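Local coordinates for protein AA9 family lytic polysaccharide monooxygenase B (PDB 5NNS) that cleaves cellulose and related polysaccharides oxidatively at a copper centre, giving products oxidised specifically at C1, at residues Y88-G93 with L104-I109. Numbering follows the deposited sequence.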
loop_
_atom_site.group_PDB
_atom_site.type_symbol
_atom_site.label_atom_id
_atom_site.label_comp_id
_atom_site.label_asym_id
_atom_site.label_seq_id
_atom_site.Cartn_x
_atom_site.Cartn_y
_atom_site.Cartn_z
ATOM N N TYR A 88 -2.575 1.480 3.413
ATOM C CA TYR A 88 -4.008 1.267 3.581
ATOM C C TYR A 88 -4.246 -0.006 4.384
ATOM O O TYR A 88 -3.385 -0.899 4.444
ATOM C CB TYR A 88 -4.698 1.084 2.221
ATOM C CG TYR A 88 -4.906 2.322 1.375
ATOM C CD1 TYR A 88 -3.867 2.857 0.610
ATOM C CD2 TYR A 88 -6.163 2.935 1.289
ATOM C CE1 TYR A 88 -4.064 3.974 -0.192
ATOM C CE2 TYR A 88 -6.368 4.055 0.486
ATOM C CZ TYR A 88 -5.316 4.568 -0.251
ATOM O OH TYR A 88 -5.511 5.676 -1.046
ATOM N N MET A 89 -5.433 -0.090 4.976
ATOM C CA MET A 89 -5.964 -1.354 5.470
ATOM C C MET A 89 -7.430 -1.518 5.073
ATOM O O MET A 89 -8.109 -0.550 4.726
ATOM C CB MET A 89 -5.840 -1.439 6.985
ATOM C CG MET A 89 -4.421 -1.477 7.517
ATOM S SD MET A 89 -4.494 -1.419 9.316
ATOM C CE MET A 89 -4.939 -3.114 9.685
ATOM N N ALA A 90 -7.898 -2.759 5.137
ATOM C CA ALA A 90 -9.289 -3.092 4.859
ATOM C C ALA A 90 -9.688 -4.314 5.655
ATOM O O ALA A 90 -8.950 -5.291 5.685
ATOM C CB ALA A 90 -9.478 -3.370 3.376
ATOM N N ASN A 91 -10.864 -4.256 6.277
ATOM C CA ASN A 91 -11.467 -5.417 6.930
ATOM C C ASN A 91 -11.878 -6.411 5.848
ATOM O O ASN A 91 -12.523 -6.037 4.874
ATOM C CB ASN A 91 -12.690 -4.993 7.755
ATOM C CG ASN A 91 -13.065 -6.009 8.823
ATOM O OD1 ASN A 91 -13.208 -7.205 8.549
ATOM N ND2 ASN A 91 -13.234 -5.529 10.052
ATOM N N CYS A 92 -11.491 -7.672 6.018
ATOM C CA CYS A 92 -11.848 -8.730 5.069
ATOM C C CYS A 92 -13.304 -9.204 5.207
ATOM O O CYS A 92 -13.825 -9.857 4.300
ATOM C CB CYS A 92 -10.889 -9.919 5.214
ATOM S SG CYS A 92 -9.182 -9.526 4.766
ATOM N N GLY A 93 -13.949 -8.891 6.332
ATOM C CA GLY A 93 -15.350 -9.263 6.559
ATOM C C GLY A 93 -15.565 -10.763 6.503
ATOM O O GLY A 93 -16.476 -11.235 5.824
ATOM N N LEU A 104 -13.486 -4.815 -1.090
ATOM C CA LEU A 104 -13.335 -4.390 0.299
ATOM C C LEU A 104 -13.416 -2.878 0.451
ATOM O O LEU A 104 -13.295 -2.124 -0.525
ATOM C CB LEU A 104 -12.017 -4.905 0.887
ATOM C CG LEU A 104 -11.780 -6.417 0.747
ATOM C CD1 LEU A 104 -10.462 -6.799 1.405
ATOM C CD2 LEU A 104 -12.936 -7.230 1.323
ATOM N N GLU A 105 -13.636 -2.454 1.696
ATOM C CA GLU A 105 -13.641 -1.044 2.066
ATOM C C GLU A 105 -12.283 -0.676 2.646
ATOM O O GLU A 105 -11.924 -1.124 3.739
ATOM C CB GLU A 105 -14.745 -0.762 3.078
ATOM C CG GLU A 105 -16.128 -0.720 2.464
ATOM C CD GLU A 105 -17.203 -0.536 3.513
ATOM O OE1 GLU A 105 -17.544 -1.528 4.198
ATOM O OE2 GLU A 105 -17.709 0.600 3.650
ATOM N N TRP A 106 -11.542 0.146 1.910
ATOM C CA TRP A 106 -10.161 0.492 2.252
ATOM C C TRP A 106 -10.092 1.818 2.972
ATOM O O TRP A 106 -10.698 2.795 2.526
ATOM C CB TRP A 106 -9.309 0.570 0.986
ATOM C CG TRP A 106 -9.273 -0.715 0.277
ATOM C CD1 TRP A 106 -10.132 -1.138 -0.694
ATOM C CD2 TRP A 106 -8.352 -1.785 0.499
ATOM N NE1 TRP A 106 -9.787 -2.403 -1.112
ATOM C CE2 TRP A 106 -8.703 -2.827 -0.388
ATOM C CE3 TRP A 106 -7.258 -1.963 1.355
ATOM C CZ2 TRP A 106 -7.997 -4.031 -0.446
ATOM C CZ3 TRP A 106 -6.549 -3.164 1.296
ATOM C CH2 TRP A 106 -6.926 -4.183 0.403
ATOM N N PHE A 107 -9.332 1.847 4.068
ATOM C CA PHE A 107 -9.016 3.084 4.781
ATOM C C PHE A 107 -7.500 3.260 4.877
ATOM O O PHE A 107 -6.748 2.287 4.956
ATOM C CB PHE A 107 -9.677 3.134 6.169
ATOM C CG PHE A 107 -9.281 2.011 7.092
ATOM C CD1 PHE A 107 -9.930 0.776 7.031
ATOM C CD2 PHE A 107 -8.277 2.189 8.039
ATOM C CE1 PHE A 107 -9.566 -0.261 7.881
ATOM C CE2 PHE A 107 -7.912 1.153 8.894
ATOM C CZ PHE A 107 -8.559 -0.073 8.814
ATOM N N LYS A 108 -7.079 4.518 4.889
ATOM C CA LYS A 108 -5.675 4.908 4.860
ATOM C C LYS A 108 -5.175 5.189 6.286
ATOM O O LYS A 108 -5.761 6.001 7.000
ATOM C CB LYS A 108 -5.551 6.156 4.001
ATOM C CG LYS A 108 -4.144 6.506 3.569
ATOM C CD LYS A 108 -4.120 7.820 2.804
ATOM C CE LYS A 108 -4.665 7.693 1.384
ATOM N NZ LYS A 108 -4.721 9.009 0.686
ATOM N N ILE A 109 -4.112 4.497 6.703
ATOM C CA ILE A 109 -3.539 4.691 8.052
ATOM C C ILE A 109 -2.280 5.555 8.075
ATOM O O ILE A 109 -1.912 6.076 9.127
ATOM C CB ILE A 109 -3.264 3.356 8.792
ATOM C CG1 ILE A 109 -2.261 2.471 8.039
ATOM C CG2 ILE A 109 -4.576 2.623 9.045
ATOM C CD1 ILE A 109 -1.693 1.359 8.898
HETATM O O HOH W 1 -14.279 -4.228 3.867
HETATM O O HOH W 2 -12.589 -1.885 6.129
#
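Y88 and K108 open the register as an antiparallel non-hydrogen-bonded pair of neighbouring strands in the immunoglobulin-like beta-sandwich of AA9 enzymes. With CG beside its backbone N (chi1 -75°), the Y88 ring meets the aliphatic part of K108. K108 CB lies over one ring face, toward its rim. Further out, K108 CE comes 3.3 Å from Y88 OH. Y88 OH makes a weak hydrogen bond to Y195 OH. K108 NZ turns elsewhere, to P220 O, P218 O and Q111 OE1. K108 also lines the pocket that holds an acrylic acid molecule. Y88 CD2 also touches W106 CB. An alanine here would probably open a gap beside the K108 methylenes and W106 CB, and leave Y195 OH without its weak partner.

M89 pairs with F107 through two nearly straight bonds: M89 N to F107 O at 2.7 Å, and F107 N to M89 O at 2.8 Å. On the face opposite Y88 and K108, M89 CB packs off-centre on the F107 ring, 3.6 Å from CZ. F107 CG sits between its own backbone N and carbonyl carbon (chi1 59°), and the ring leans back over the M89 peptide. M89 SD makes an oblique Met-aromatic contact with the same ring and touches I109 CD1. The W223 ring meets F107 nearly at right angles.

A90 is on the same face as Y88. Its CB sits over the six-membered ring of W106, 3.5 Å from the centroid, and also touches L104 CB. On the other side of strand 85-91, strand 147-157 continues the sheet.

At N91 direct backbone bonding gives way to two bridging waters. One accepts from N91 N and donates to E105 O. The other donates to N91 O and accepts from E105 N. C92 forms a disulfide with C96. An Asx turn ends the segment, with G93 N donating to N91 OD1 at 2.9 Å.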